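Local coordinates for protein ribulose bisphosphate carboxylase (Hyperthermus butylicus DSM 5456, PDB 6HUN) that probably catalyses the magnesium-dependent carboxylation of ribulose 1,5-bisphosphate to two molecules of 3-phosphoglycerate, as a form III Rubisco thought to serve archaeal AMP degradation, at residues A226-R229 with A230-T234; R254-L257 with V258-G262; L220-V223 with M224-I227; G159-I163 with L164-D168; I268-T272 with A273-A277. All blocks are in the same frame, centred on the assembly; numbering follows the deposited sequence.

Overall arrangement
All five contacts are local ones in the catalytic domain, an eight-stranded parallel beta/alpha barrel. Interactions 3 and 1 are successive turns of helix 216-234; they share Ala226 and Ile227, and their centres lie about 10 Å apart. Interaction 2, the C-terminal end of the next barrel helix, touches interaction 3 directly: Tyr261 CD2 is 3.5 Å from Leu220 CD2. Interaction 4 ends helix 156-164 ahead of the first barrel strand, about 7 Å from interaction 1 by nearest atoms. Interaction 5 is closest to the catalytic centre: the Asp269 side chain lies about 3 Å from that of His295, a predicted proton acceptor, and about 8 Å from a bound calcium ion.

Interaction 1 of 5, residues A226-R229 with A230-T234; sequences AIDR and AEKET
The carboxylate of Asp228 is gripped at both oxygens. Lys232 NZ makes a salt bridge with Asp228 OD2 at 2.6 Å, using its syn lone pair, and Asp228 OD1 accepts from a water at 2.5 Å that also donates weakly to Glu231 OE1. Lys232 gets there with its chain extended beyond CG; Asp228 can receive it because its CG stands anti to the backbone N (chi1 177°). Glu231 lies alongside Ile227, its OE1 3.6 Å from Ile227 CG2, while its OE2 is held by Lys238 N. Arg229 and Glu233 also run side by side: Arg229 NH1 and Glu233 OE1 form a salt bridge at 3.5 Å, the guanidinium and carboxylate planes 45° apart. Tyr192 of helix 184-196 bonds Glu233 OE1 and takes Arg229 in a cation-pi contact. This is the last turn of helix 216-234, between barrel strands 201-203 and 239-243; at its end Ala230 O accepts both N and OG1 of Thr234. Acidic groups one turn ahead of basic ones, or the reverse, probably let the charges on this outer face offset one another pair by pair.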
loop_
_atom_site.group_PDB
_atom_site.type_symbol
_atom_site.label_atom_id
_atom_site.label_comp_id
_atom_site.label_asym_id
_atom_site.label_seq_id
_atom_site.Cartn_x
_atom_site.Cartn_y
_atom_site.Cartn_z
ATOM N N ALA A 226 -4.176 28.922 18.157
ATOM C CA ALA A 226 -2.780 29.035 18.585
ATOM C C ALA A 226 -1.908 29.651 17.500
ATOM O O ALA A 226 -1.017 30.452 17.807
ATOM C CB ALA A 226 -2.194 27.683 18.987
ATOM N N ILE A 227 -2.154 29.297 16.236
ATOM C CA ILE A 227 -1.403 29.870 15.116
ATOM C C ILE A 227 -1.653 31.376 15.025
ATOM O O ILE A 227 -0.710 32.166 14.863
ATOM C CB ILE A 227 -1.781 29.146 13.811
ATOM C CG1 ILE A 227 -0.966 27.844 13.705
ATOM C CG2 ILE A 227 -1.567 29.971 12.566
ATOM C CD1 ILE A 227 -1.295 27.009 12.438
ATOM N N ASP A 228 -2.922 31.781 15.113
ATOM C CA ASP A 228 -3.275 33.201 14.998
ATOM C C ASP A 228 -2.592 34.045 16.083
ATOM O O ASP A 228 -2.157 35.176 15.822
ATOM C CB ASP A 228 -4.807 33.343 15.044
ATOM C CG ASP A 228 -5.277 34.807 14.994
ATOM O OD1 ASP A 228 -5.284 35.412 13.893
ATOM O OD2 ASP A 228 -5.637 35.335 16.069
ATOM N N ARG A 229 -2.518 33.537 17.311
ATOM C CA ARG A 229 -1.784 34.252 18.337
ATOM C C ARG A 229 -0.317 34.370 17.956
ATOM O O ARG A 229 0.232 35.480 17.904
ATOM C CB ARG A 229 -1.953 33.556 19.681
ATOM C CG ARG A 229 -3.407 33.494 20.110
ATOM C CD ARG A 229 -3.586 34.002 21.537
ATOM N NE ARG A 229 -3.088 33.021 22.509
ATOM C CZ ARG A 229 -2.191 33.279 23.465
ATOM N NH1 ARG A 229 -1.657 34.491 23.581
ATOM N NH2 ARG A 229 -1.809 32.303 24.292
ATOM N N ALA A 230 0.310 33.238 17.594
ATOM C CA ALA A 230 1.738 33.232 17.296
ATOM C C ALA A 230 2.090 34.112 16.105
ATOM O O ALA A 230 3.149 34.757 16.126
ATOM C CB ALA A 230 2.251 31.807 17.044
ATOM N N GLU A 231 1.232 34.181 15.082
ATOM C CA GLU A 231 1.524 35.062 13.955
ATOM C C GLU A 231 1.415 36.531 14.372
ATOM O O GLU A 231 2.157 37.386 13.878
ATOM C CB GLU A 231 0.569 34.807 12.821
ATOM C CG GLU A 231 0.810 33.396 12.135
ATOM C CD GLU A 231 -0.245 33.071 11.099
ATOM O OE1 GLU A 231 -1.423 33.379 11.329
ATOM O OE2 GLU A 231 0.097 32.506 10.046
ATOM N N LYS A 232 0.463 36.828 15.241
ATOM C CA LYS A 232 0.248 38.224 15.636
ATOM C C LYS A 232 1.361 38.740 16.537
ATOM O O LYS A 232 1.690 39.939 16.502
ATOM C CB LYS A 232 -1.117 38.337 16.293
ATOM C CG LYS A 232 -2.235 38.436 15.297
ATOM C CD LYS A 232 -3.576 38.248 15.972
ATOM C CE LYS A 232 -4.746 38.325 14.978
ATOM N NZ LYS A 232 -6.029 37.894 15.580
ATOM N N GLU A 233 1.940 37.866 17.352
ATOM C CA GLU A 233 3.007 38.232 18.276
ATOM C C GLU A 233 4.391 38.215 17.627
ATOM O O GLU A 233 5.218 39.076 17.920
ATOM C CB GLU A 233 2.960 37.294 19.483
ATOM C CG GLU A 233 1.543 37.108 19.975
ATOM C CD GLU A 233 1.411 37.165 21.474
ATOM O OE1 GLU A 233 0.944 36.161 22.044
ATOM O OE2 GLU A 233 1.769 38.218 22.075
ATOM N N THR A 234 4.668 37.246 16.753
ATOM C CA THR A 234 5.968 37.121 16.096
ATOM C C THR A 234 6.077 37.940 14.819
ATOM O O THR A 234 7.196 38.297 14.430
ATOM C CB THR A 234 6.257 35.656 15.718
ATOM O OG1 THR A 234 5.234 35.232 14.805
ATOM C CG2 THR A 234 6.271 34.759 16.948
HETATM O O HOH W 1 -4.696 33.909 11.990
#

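Interaction 2 of 5, residues R254-L257 with V258-G262; sequences RIKL and VADYG
A Schellman motif ends helix 248-260, and its C-prime residue is Gly262. With positive phi, Gly262 turns its N back to Ala259 O at 2.9 Å, and Asn263 N closes the outer bond to Val258 O. A side chain on Gly262 would be jammed against the carbonyl O of Tyr261. Just before it, Tyr261 is the first residue to leave helical angles, yet its N still reaches Leu257 O at 3.0 Å. The ring hangs beside that same carbonyl: Leu257 O sits at its edge, near the ring plane, 3.1 Å from Tyr261 CD2. The leucine methyl CD2 comes no nearer to Tyr261 CE2 than 4.3 Å, a loose apolar touch.

The helix is the connection of a beta-alpha-beta unit of the barrel, running from strand 239-243 to strand 265-269. Tyr261 leans on Leu220 and Lys221 of the preceding helix, 216-234, with a weak hydrogen bond between its OH and Glu217, while Val258 packs inward on Ile266 of strand 265-269.

On the outer side, Lys256 and Asp260 are one turn apart. With CG anti to the backbone N (chi1 -175°), the chain of Lys256 bends at its end (chi4 55°) and brings the ammonium toward Asp260. Even so, Lys256 NZ to Asp260 OD2 is 3.7 Å, a long salt bridge, and the aliphatic CG of Lys256 lies nearer to that oxygen, at 3.5 Å. Arg254 looks the other way: its NH2 makes salt bridges with Glu250 and with Glu111 of the second subunit.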
loop_
_atom_site.group_PDB
_atom_site.type_symbol
_atom_site.label_atom_id
_atom_site.label_comp_id
_atom_site.label_asym_id
_atom_site.label_seq_id
_atom_site.Cartn_x
_atom_site.Cartn_y
_atom_site.Cartn_z
ATOM N N ARG A 254 -12.478 16.814 6.039
ATOM C CA ARG A 254 -11.389 17.374 6.832
ATOM C C ARG A 254 -10.541 18.311 5.996
ATOM O O ARG A 254 -10.059 19.332 6.519
ATOM C CB ARG A 254 -10.540 16.250 7.463
ATOM C CG ARG A 254 -11.342 15.444 8.498
ATOM C CD ARG A 254 -10.709 14.106 8.984
ATOM N NE ARG A 254 -11.780 13.314 9.605
ATOM C CZ ARG A 254 -11.612 12.120 10.190
ATOM N NH1 ARG A 254 -10.416 11.582 10.298
ATOM N NH2 ARG A 254 -12.661 11.457 10.675
ATOM N N ILE A 255 -10.373 18.018 4.704
ATOM C CA ILE A 255 -9.621 18.923 3.850
ATOM C C ILE A 255 -10.370 20.241 3.695
ATOM O O ILE A 255 -9.763 21.334 3.699
ATOM C CB ILE A 255 -9.340 18.285 2.480
ATOM C CG1 ILE A 255 -8.321 17.134 2.638
ATOM C CG2 ILE A 255 -8.816 19.354 1.518
ATOM C CD1 ILE A 255 -8.068 16.284 1.348
ATOM N N LYS A 256 -11.703 20.172 3.602
ATOM C CA LYS A 256 -12.466 21.425 3.511
ATOM C C LYS A 256 -12.423 22.190 4.829
ATOM O O LYS A 256 -12.271 23.422 4.827
ATOM C CB LYS A 256 -13.913 21.135 3.091
ATOM C CG LYS A 256 -14.779 22.427 2.848
ATOM C CD LYS A 256 -16.110 22.018 2.248
ATOM C CE LYS A 256 -17.120 23.204 2.316
ATOM N NZ LYS A 256 -16.531 24.390 1.662
ATOM N N LEU A 257 -12.483 21.497 5.973
ATOM C CA LEU A 257 -12.387 22.216 7.248
ATOM C C LEU A 257 -11.036 22.912 7.390
ATOM O O LEU A 257 -10.961 24.046 7.878
ATOM C CB LEU A 257 -12.603 21.265 8.418
ATOM C CG LEU A 257 -13.984 20.761 8.830
ATOM C CD1 LEU A 257 -13.728 19.649 9.829
ATOM C CD2 LEU A 257 -14.831 21.913 9.458
ATOM N N VAL A 258 -9.951 22.231 6.998
ATOM C CA VAL A 258 -8.626 22.868 6.986
ATOM C C VAL A 258 -8.649 24.130 6.127
ATOM O O VAL A 258 -8.162 25.202 6.526
ATOM C CB VAL A 258 -7.569 21.861 6.474
ATOM C CG1 VAL A 258 -6.262 22.673 6.121
ATOM C CG2 VAL A 258 -7.326 20.827 7.526
ATOM N N ALA A 259 -9.163 24.006 4.910
ATOM C CA ALA A 259 -9.250 25.152 4.009
ATOM C C ALA A 259 -10.123 26.271 4.604
ATOM O O ALA A 259 -9.736 27.445 4.593
ATOM C CB ALA A 259 -9.816 24.691 2.657
ATOM N N ASP A 260 -11.307 25.922 5.136
ATOM C CA ASP A 260 -12.205 26.954 5.682
ATOM C C ASP A 260 -11.601 27.695 6.862
ATOM O O ASP A 260 -11.994 28.842 7.122
ATOM C CB ASP A 260 -13.529 26.326 6.108
ATOM C CG ASP A 260 -14.331 25.859 4.921
ATOM O OD1 ASP A 260 -13.975 26.324 3.809
ATOM O OD2 ASP A 260 -15.289 25.063 5.076
ATOM N N TYR A 261 -10.687 27.061 7.612
ATOM C CA TYR A 261 -10.015 27.743 8.716
ATOM C C TYR A 261 -8.785 28.511 8.275
ATOM O O TYR A 261 -8.077 29.048 9.134
ATOM C CB TYR A 261 -9.632 26.769 9.837
ATOM C CG TYR A 261 -10.762 26.426 10.789
ATOM C CD1 TYR A 261 -11.123 27.271 11.820
ATOM C CD2 TYR A 261 -11.470 25.269 10.641
ATOM C CE1 TYR A 261 -12.152 26.943 12.673
ATOM C CE2 TYR A 261 -12.477 24.936 11.479
ATOM C CZ TYR A 261 -12.817 25.773 12.491
ATOM O OH TYR A 261 -13.852 25.415 13.315
ATOM N N GLY A 262 -8.570 28.687 6.978
ATOM C CA GLY A 262 -7.447 29.503 6.567
ATOM C C GLY A 262 -6.085 28.841 6.722
ATOM O O GLY A 262 -5.083 29.531 6.591
#

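Interaction 3 of 5, residues L220-V223 with M224-I227; sequences LKEV and MKAI
Leu220 and Met224 lie side by side and point the same way, the leucine methyl CD1 against Met224 CG at 3.6 Å and 4.0 Å from SD. They belong to the middle of helix 216-234, the crossover between strands 201-203 and 239-243 of the beta/alpha barrel. Met224 CG also sits 3.1 Å from Leu220 O, the same oxygen that accepts Met224 N. Bends at chi2 (-47°) and chi3 (-61°) keep the sulfur near Leu220 CD1 but lead the methyl CE away from it, toward Tyr261 and Asn263 in the loop after the next helix.

On the outer face, Glu222 pairs with Lys225, one turn on. Lys225 NZ comes to Glu222 OE2 at 3.2 Å from the syn side but 32° out of the carboxylate plane, so the salt bridge is not squarely aimed. Lys221 NZ stands 5.1 Å from Lys225 NZ, and the acid probably eases the closeness of the two like charges. A glutamine in place of Glu222 would probably leave Lys225 without its counter-charge and the two lysine ammonium groups less well screened from each other.

Behind this shell, Leu220, Val223 and Ile227 all rest on Tyr240 of strand 239-243, and Leu220 also touches Leu257 and Val258 of helix 248-260. Val223 and Tyr187 meet on the side of helix 184-196. On the barrel-facing side, Val223 CG1 reaches Ile227 CD1 at 4.4 Å.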
loop_
_atom_site.group_PDB
_atom_site.type_symbol
_atom_site.label_atom_id
_atom_site.label_comp_id
_atom_site.label_asym_id
_atom_site.label_seq_id
_atom_site.Cartn_x
_atom_site.Cartn_y
_atom_site.Cartn_z
ATOM N N LEU A 220 -8.372 20.985 15.372
ATOM C CA LEU A 220 -8.035 22.013 14.389
ATOM C C LEU A 220 -8.397 23.421 14.883
ATOM O O LEU A 220 -7.612 24.357 14.724
ATOM C CB LEU A 220 -8.760 21.708 13.079
ATOM C CG LEU A 220 -8.645 22.693 11.925
ATOM C CD1 LEU A 220 -7.166 22.817 11.582
ATOM C CD2 LEU A 220 -9.536 22.301 10.702
ATOM N N LYS A 221 -9.586 23.598 15.448
ATOM C CA LYS A 221 -9.928 24.898 16.037
ATOM C C LYS A 221 -8.889 25.341 17.067
ATOM O O LYS A 221 -8.457 26.503 17.077
ATOM C CB LYS A 221 -11.296 24.819 16.703
ATOM C CG LYS A 221 -12.450 24.425 15.789
ATOM C CD LYS A 221 -13.783 24.369 16.555
ATOM C CE LYS A 221 -14.304 25.766 16.896
ATOM N NZ LYS A 221 -13.585 26.429 18.037
ATOM N N GLU A 222 -8.521 24.448 17.990
ATOM C CA GLU A 222 -7.582 24.826 19.041
ATOM C C GLU A 222 -6.196 25.151 18.491
ATOM O O GLU A 222 -5.503 26.024 19.035
ATOM C CB GLU A 222 -7.480 23.731 20.094
ATOM C CG GLU A 222 -8.693 23.578 20.968
ATOM C CD GLU A 222 -8.982 24.838 21.728
ATOM O OE1 GLU A 222 -8.092 25.294 22.504
ATOM O OE2 GLU A 222 -10.090 25.388 21.531
ATOM N N VAL A 223 -5.764 24.462 17.432
ATOM C CA VAL A 223 -4.455 24.772 16.858
ATOM C C VAL A 223 -4.502 26.046 16.020
ATOM O O VAL A 223 -3.551 26.838 16.041
ATOM C CB VAL A 223 -3.917 23.575 16.041
ATOM C CG1 VAL A 223 -2.564 23.933 15.361
ATOM C CG2 VAL A 223 -3.783 22.380 16.952
ATOM N N MET A 224 -5.606 26.310 15.324
ATOM C CA MET A 224 -5.664 27.480 14.449
ATOM C C MET A 224 -5.773 28.770 15.246
ATOM O O MET A 224 -5.306 29.816 14.780
ATOM C CB MET A 224 -6.834 27.375 13.479
ATOM C CG MET A 224 -6.667 26.275 12.445
ATOM S SD MET A 224 -5.030 26.256 11.642
ATOM C CE MET A 224 -5.033 27.914 10.854
ATOM N N LYS A 225 -6.372 28.693 16.436
ATOM C CA LYS A 225 -6.332 29.810 17.389
ATOM C C LYS A 225 -4.912 30.014 17.911
ATOM O O LYS A 225 -4.462 31.160 18.075
ATOM C CB LYS A 225 -7.320 29.531 18.530
ATOM C CG LYS A 225 -7.596 30.645 19.522
ATOM C CD LYS A 225 -8.438 30.125 20.699
ATOM C CE LYS A 225 -9.258 28.867 20.316
ATOM N NZ LYS A 225 -10.314 28.574 21.348
ATOM N N ALA A 226 -4.176 28.922 18.157
ATOM C CA ALA A 226 -2.780 29.035 18.585
ATOM C C ALA A 226 -1.908 29.651 17.500
ATOM O O ALA A 226 -1.017 30.452 17.807
ATOM C CB ALA A 226 -2.194 27.683 18.987
ATOM N N ILE A 227 -2.154 29.297 16.236
ATOM C CA ILE A 227 -1.403 29.870 15.116
ATOM C C ILE A 227 -1.653 31.376 15.025
ATOM O O ILE A 227 -0.710 32.166 14.863
ATOM C CB ILE A 227 -1.781 29.146 13.811
ATOM C CG1 ILE A 227 -0.966 27.844 13.705
ATOM C CG2 ILE A 227 -1.567 29.971 12.566
ATOM C CD1 ILE A 227 -1.295 27.009 12.438
#

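Interaction 4 of 5, residues G159-I163 with L164-D168; sequences GVREI and LGIKD
Helix 156-164 closes in a Schellman motif with Gly165 as its C-prime residue, and one arginine ties the outgoing loop back to the helix. Ile166 N bonds to Arg161 O at 3.1 Å, in the carbonyl plane, while the inner bond from Gly165 N to Glu162 O is weak. The positive phi of Gly165 (66°) reverses the chain and brings Ile166 O close to the Arg161 side chain.

That side chain is extended from CG to NE and runs past the loop. Arg161 NH1 donates to Ile166 O at 2.9 Å; the oxygen lies at the guanidinium edge, in its plane, although seen from the carbonyl the nitrogen stands above the C=O plane. Over one face of the guanidinium lie Lys167 O and Asp168 CA, the carbonyl oxygen 3.5 Å from Arg161 CD. NH1 is also bonded to Arg169 O, and NH2 forms a salt bridge with Asp399. With partners on both terminal nitrogens, the group is probably held against turning.

On the inward side, Val160 CG1 faces Leu164 CD1 at 4.2 Å. Val160, Leu164 and Ile166 all pack on Ile171 of strand 171-174, the first of the barrel, while Val160 also meets Phe377 of strand 377-380 and Phe265 of strand 265-269.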
loop_
_atom_site.group_PDB
_atom_site.type_symbol
_atom_site.label_atom_id
_atom_site.label_comp_id
_atom_site.label_asym_id
_atom_site.label_seq_id
_atom_site.Cartn_x
_atom_site.Cartn_y
_atom_site.Cartn_z
ATOM N N GLY A 159 6.331 27.456 -3.836
ATOM C CA GLY A 159 5.028 27.842 -3.348
ATOM C C GLY A 159 4.891 27.733 -1.847
ATOM O O GLY A 159 4.167 28.529 -1.240
ATOM N N VAL A 160 5.568 26.751 -1.226
ATOM C CA VAL A 160 5.549 26.645 0.226
ATOM C C VAL A 160 6.352 27.793 0.836
ATOM O O VAL A 160 5.952 28.389 1.854
ATOM C CB VAL A 160 6.132 25.301 0.661
ATOM C CG1 VAL A 160 6.411 25.243 2.174
ATOM C CG2 VAL A 160 5.162 24.093 0.102
ATOM N N ARG A 161 7.496 28.094 0.248
ATOM C CA ARG A 161 8.246 29.252 0.789
ATOM C C ARG A 161 7.393 30.510 0.721
ATOM O O ARG A 161 7.520 31.424 1.560
ATOM C CB ARG A 161 9.546 29.444 0.022
ATOM C CG ARG A 161 10.608 28.381 0.262
ATOM C CD ARG A 161 11.921 28.798 -0.364
ATOM N NE ARG A 161 13.020 27.943 0.082
ATOM C CZ ARG A 161 13.552 27.930 1.300
ATOM N NH1 ARG A 161 13.119 28.747 2.249
ATOM N NH2 ARG A 161 14.508 27.063 1.573
ATOM N N GLU A 162 6.586 30.632 -0.323
ATOM C CA GLU A 162 5.824 31.869 -0.444
ATOM C C GLU A 162 4.679 31.887 0.552
ATOM O O GLU A 162 4.383 32.936 1.128
ATOM C CB GLU A 162 5.310 32.067 -1.858
ATOM C CG GLU A 162 6.429 32.334 -2.851
ATOM C CD GLU A 162 6.040 31.939 -4.273
ATOM O OE1 GLU A 162 6.454 32.646 -5.223
ATOM O OE2 GLU A 162 5.325 30.914 -4.433
ATOM N N ILE A 163 4.028 30.737 0.773
ATOM C CA ILE A 163 3.035 30.603 1.847
ATOM C C ILE A 163 3.600 31.065 3.200
ATOM O O ILE A 163 2.965 31.834 3.942
ATOM C CB ILE A 163 2.548 29.144 1.932
ATOM C CG1 ILE A 163 1.606 28.810 0.784
ATOM C CG2 ILE A 163 1.918 28.878 3.319
ATOM C CD1 ILE A 163 1.419 27.246 0.633
ATOM N N LEU A 164 4.788 30.610 3.547
ATOM C CA LEU A 164 5.346 30.919 4.855
ATOM C C LEU A 164 6.104 32.259 4.875
ATOM O O LEU A 164 6.496 32.714 5.962
ATOM C CB LEU A 164 6.251 29.777 5.304
ATOM C CG LEU A 164 5.408 28.514 5.584
ATOM C CD1 LEU A 164 6.257 27.313 5.877
ATOM C CD2 LEU A 164 4.392 28.711 6.729
ATOM N N GLY A 165 6.388 32.840 3.718
ATOM C CA GLY A 165 7.242 34.032 3.676
ATOM C C GLY A 165 8.682 33.781 4.098
ATOM O O GLY A 165 9.311 34.659 4.698
ATOM N N ILE A 166 9.214 32.586 3.820
ATOM C CA ILE A 166 10.558 32.160 4.223
ATOM C C ILE A 166 11.388 32.017 2.952
ATOM O O ILE A 166 11.263 31.034 2.223
ATOM C CB ILE A 166 10.532 30.862 5.033
ATOM C CG1 ILE A 166 9.621 31.033 6.240
ATOM C CG2 ILE A 166 11.952 30.409 5.416
ATOM C CD1 ILE A 166 9.359 29.801 6.995
ATOM N N LYS A 167 12.254 33.002 2.695
ATOM C CA LYS A 167 12.883 33.117 1.385
ATOM C C LYS A 167 13.986 32.088 1.139
ATOM O O LYS A 167 14.068 31.537 0.040
ATOM C CB LYS A 167 13.444 34.531 1.210
ATOM C CG LYS A 167 14.035 34.755 -0.168
ATOM C CD LYS A 167 14.363 36.227 -0.399
ATOM C CE LYS A 167 14.918 36.474 -1.793
ATOM N NZ LYS A 167 16.322 35.992 -1.932
ATOM N N ASP A 168 14.873 31.807 2.151
ATOM C CA ASP A 168 16.163 31.151 1.915
ATOM C C ASP A 168 16.482 30.035 2.890
ATOM O O ASP A 168 16.988 29.014 2.453
ATOM C CB ASP A 168 17.345 32.172 1.989
ATOM C CG ASP A 168 17.269 33.214 0.918
ATOM O OD1 ASP A 168 17.079 32.817 -0.255
ATOM O OD2 ASP A 168 17.368 34.415 1.239
#

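Interaction 5 of 5, residues I268-T272 with A273-A277; sequences IDFLT and AGWAA
The indole of Trp275 has Phe270 CD1 over one face, and the two side chains run alongside each other. The rings meet obliquely, planes 48° apart, with 5.2 Å between the centroid of the phenyl and that of the six-membered indole ring. The closest atoms are Phe270 CE1 and Trp275 CH2, at 3.6 Å. Leu271 approaches the indole obliquely, its CD2 3.8 Å from Trp275 CZ2.

These residues form the turn between strand 265-269 and helix 275-288 of the beta/alpha barrel, at the strand's C-terminal end, where the catalytic residues of such barrels gather. Asp269 packs on Glu206 and His295, both predicted to belong to the active site. The rarer chi1 of Phe270 (59°) puts its CG between the backbone N and the carbonyl carbon and turns the ring toward Trp275. Val315 and Leu318 of helix 312-322 touch Phe270 and Trp275 respectively. The turn lies at the dimer interface, with Trp275 on Thr272 of the second subunit and Thr272 on Pro116 of that subunit. Were Trp275 an alanine, Phe270 and Leu271 would probably lose the surface they lie against, leaving a gap and the phenyl ring freer to tilt.

Ala273 N bonds to Asp269 O at 2.9 Å, and Gly274, the N-cap, has angles that a side chain could hardly accept. On the strand side, Ile268 CD1 rests against Ala277 CB at 4.1 Å.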
loop_
_atom_site.group_PDB
_atom_site.type_symbol
_atom_site.label_atom_id
_atom_site.label_comp_id
_atom_site.label_asym_id
_atom_site.label_seq_id
_atom_site.Cartn_x
_atom_site.Cartn_y
_atom_site.Cartn_z
ATOM N N ILE A 268 -1.088 13.665 4.642
ATOM C CA ILE A 268 -1.738 12.388 4.327
ATOM C C ILE A 268 -0.699 11.270 4.365
ATOM O O ILE A 268 0.454 11.440 3.927
ATOM C CB ILE A 268 -2.465 12.419 2.992
ATOM C CG1 ILE A 268 -3.190 11.066 2.798
ATOM C CG2 ILE A 268 -1.492 12.627 1.812
ATOM C CD1 ILE A 268 -4.238 11.165 1.764
ATOM N N ASP A 269 -1.080 10.181 5.018
ATOM C CA ASP A 269 -0.234 8.974 5.057
ATOM C C ASP A 269 -0.509 8.285 3.746
ATOM O O ASP A 269 -1.465 7.539 3.610
ATOM C CB ASP A 269 -0.597 8.107 6.244
ATOM C CG ASP A 269 -0.468 8.799 7.598
ATOM O OD1 ASP A 269 -0.002 9.957 7.759
ATOM O OD2 ASP A 269 -0.823 8.129 8.585
ATOM N N PHE A 270 0.317 8.540 2.719
ATOM C CA PHE A 270 -0.162 8.145 1.397
ATOM C C PHE A 270 -0.032 6.641 1.131
ATOM O O PHE A 270 -0.564 6.175 0.127
ATOM C CB PHE A 270 0.570 8.957 0.310
ATOM C CG PHE A 270 2.097 8.791 0.301
ATOM C CD1 PHE A 270 2.706 7.838 -0.518
ATOM C CD2 PHE A 270 2.909 9.650 1.047
ATOM C CE1 PHE A 270 4.082 7.728 -0.555
ATOM C CE2 PHE A 270 4.316 9.539 1.063
ATOM C CZ PHE A 270 4.897 8.615 0.242
ATOM N N LEU A 271 0.737 5.909 1.937
ATOM C CA LEU A 271 0.800 4.450 1.724
ATOM C C LEU A 271 -0.256 3.733 2.531
ATOM O O LEU A 271 -0.754 2.687 2.069
ATOM C CB LEU A 271 2.206 3.895 2.075
ATOM C CG LEU A 271 3.224 4.499 1.070
ATOM C CD1 LEU A 271 4.613 4.084 1.631
ATOM C CD2 LEU A 271 2.988 4.096 -0.372
ATOM N N THR A 272 -0.687 4.280 3.672
ATOM C CA THR A 272 -1.752 3.600 4.432
ATOM C C THR A 272 -3.157 4.023 4.001
ATOM O O THR A 272 -4.069 3.164 4.014
ATOM C CB THR A 272 -1.570 3.859 5.946
ATOM O OG1 THR A 272 -1.774 5.241 6.255
ATOM C CG2 THR A 272 -0.162 3.432 6.425
ATOM N N ALA A 273 -3.354 5.282 3.598
ATOM C CA ALA A 273 -4.609 5.638 2.920
ATOM C C ALA A 273 -4.598 5.140 1.476
ATOM O O ALA A 273 -5.608 4.644 0.957
ATOM C CB ALA A 273 -4.818 7.173 2.983
ATOM N N GLY A 274 -3.460 5.213 0.809
ATOM C CA GLY A 274 -3.289 4.631 -0.500
ATOM C C GLY A 274 -3.102 5.694 -1.598
ATOM O O GLY A 274 -3.349 6.882 -1.405
ATOM N N TRP A 275 -2.561 5.241 -2.726
ATOM C CA TRP A 275 -2.252 6.159 -3.830
ATOM C C TRP A 275 -3.490 6.858 -4.346
ATOM O O TRP A 275 -3.426 8.034 -4.685
ATOM C CB TRP A 275 -1.599 5.404 -4.978
ATOM C CG TRP A 275 -0.205 4.958 -4.593
ATOM C CD1 TRP A 275 0.204 3.668 -4.399
ATOM C CD2 TRP A 275 0.930 5.780 -4.423
ATOM N NE1 TRP A 275 1.574 3.659 -4.085
ATOM C CE2 TRP A 275 2.029 4.939 -4.093
ATOM C CE3 TRP A 275 1.148 7.164 -4.541
ATOM C CZ2 TRP A 275 3.359 5.448 -3.897
ATOM C CZ3 TRP A 275 2.478 7.675 -4.291
ATOM C CH2 TRP A 275 3.525 6.804 -3.973
ATOM N N ALA A 276 -4.622 6.151 -4.450
ATOM C CA ALA A 276 -5.795 6.851 -4.963
ATOM C C ALA A 276 -6.209 7.960 -4.003
ATOM O O ALA A 276 -6.639 9.057 -4.438
ATOM C CB ALA A 276 -6.958 5.835 -5.238
ATOM N N ALA A 277 -6.110 7.717 -2.706
ATOM C CA ALA A 277 -6.428 8.778 -1.734
ATOM C C ALA A 277 -5.508 9.971 -1.913
ATOM O O ALA A 277 -5.942 11.146 -1.801
ATOM C CB ALA A 277 -6.262 8.265 -0.285
#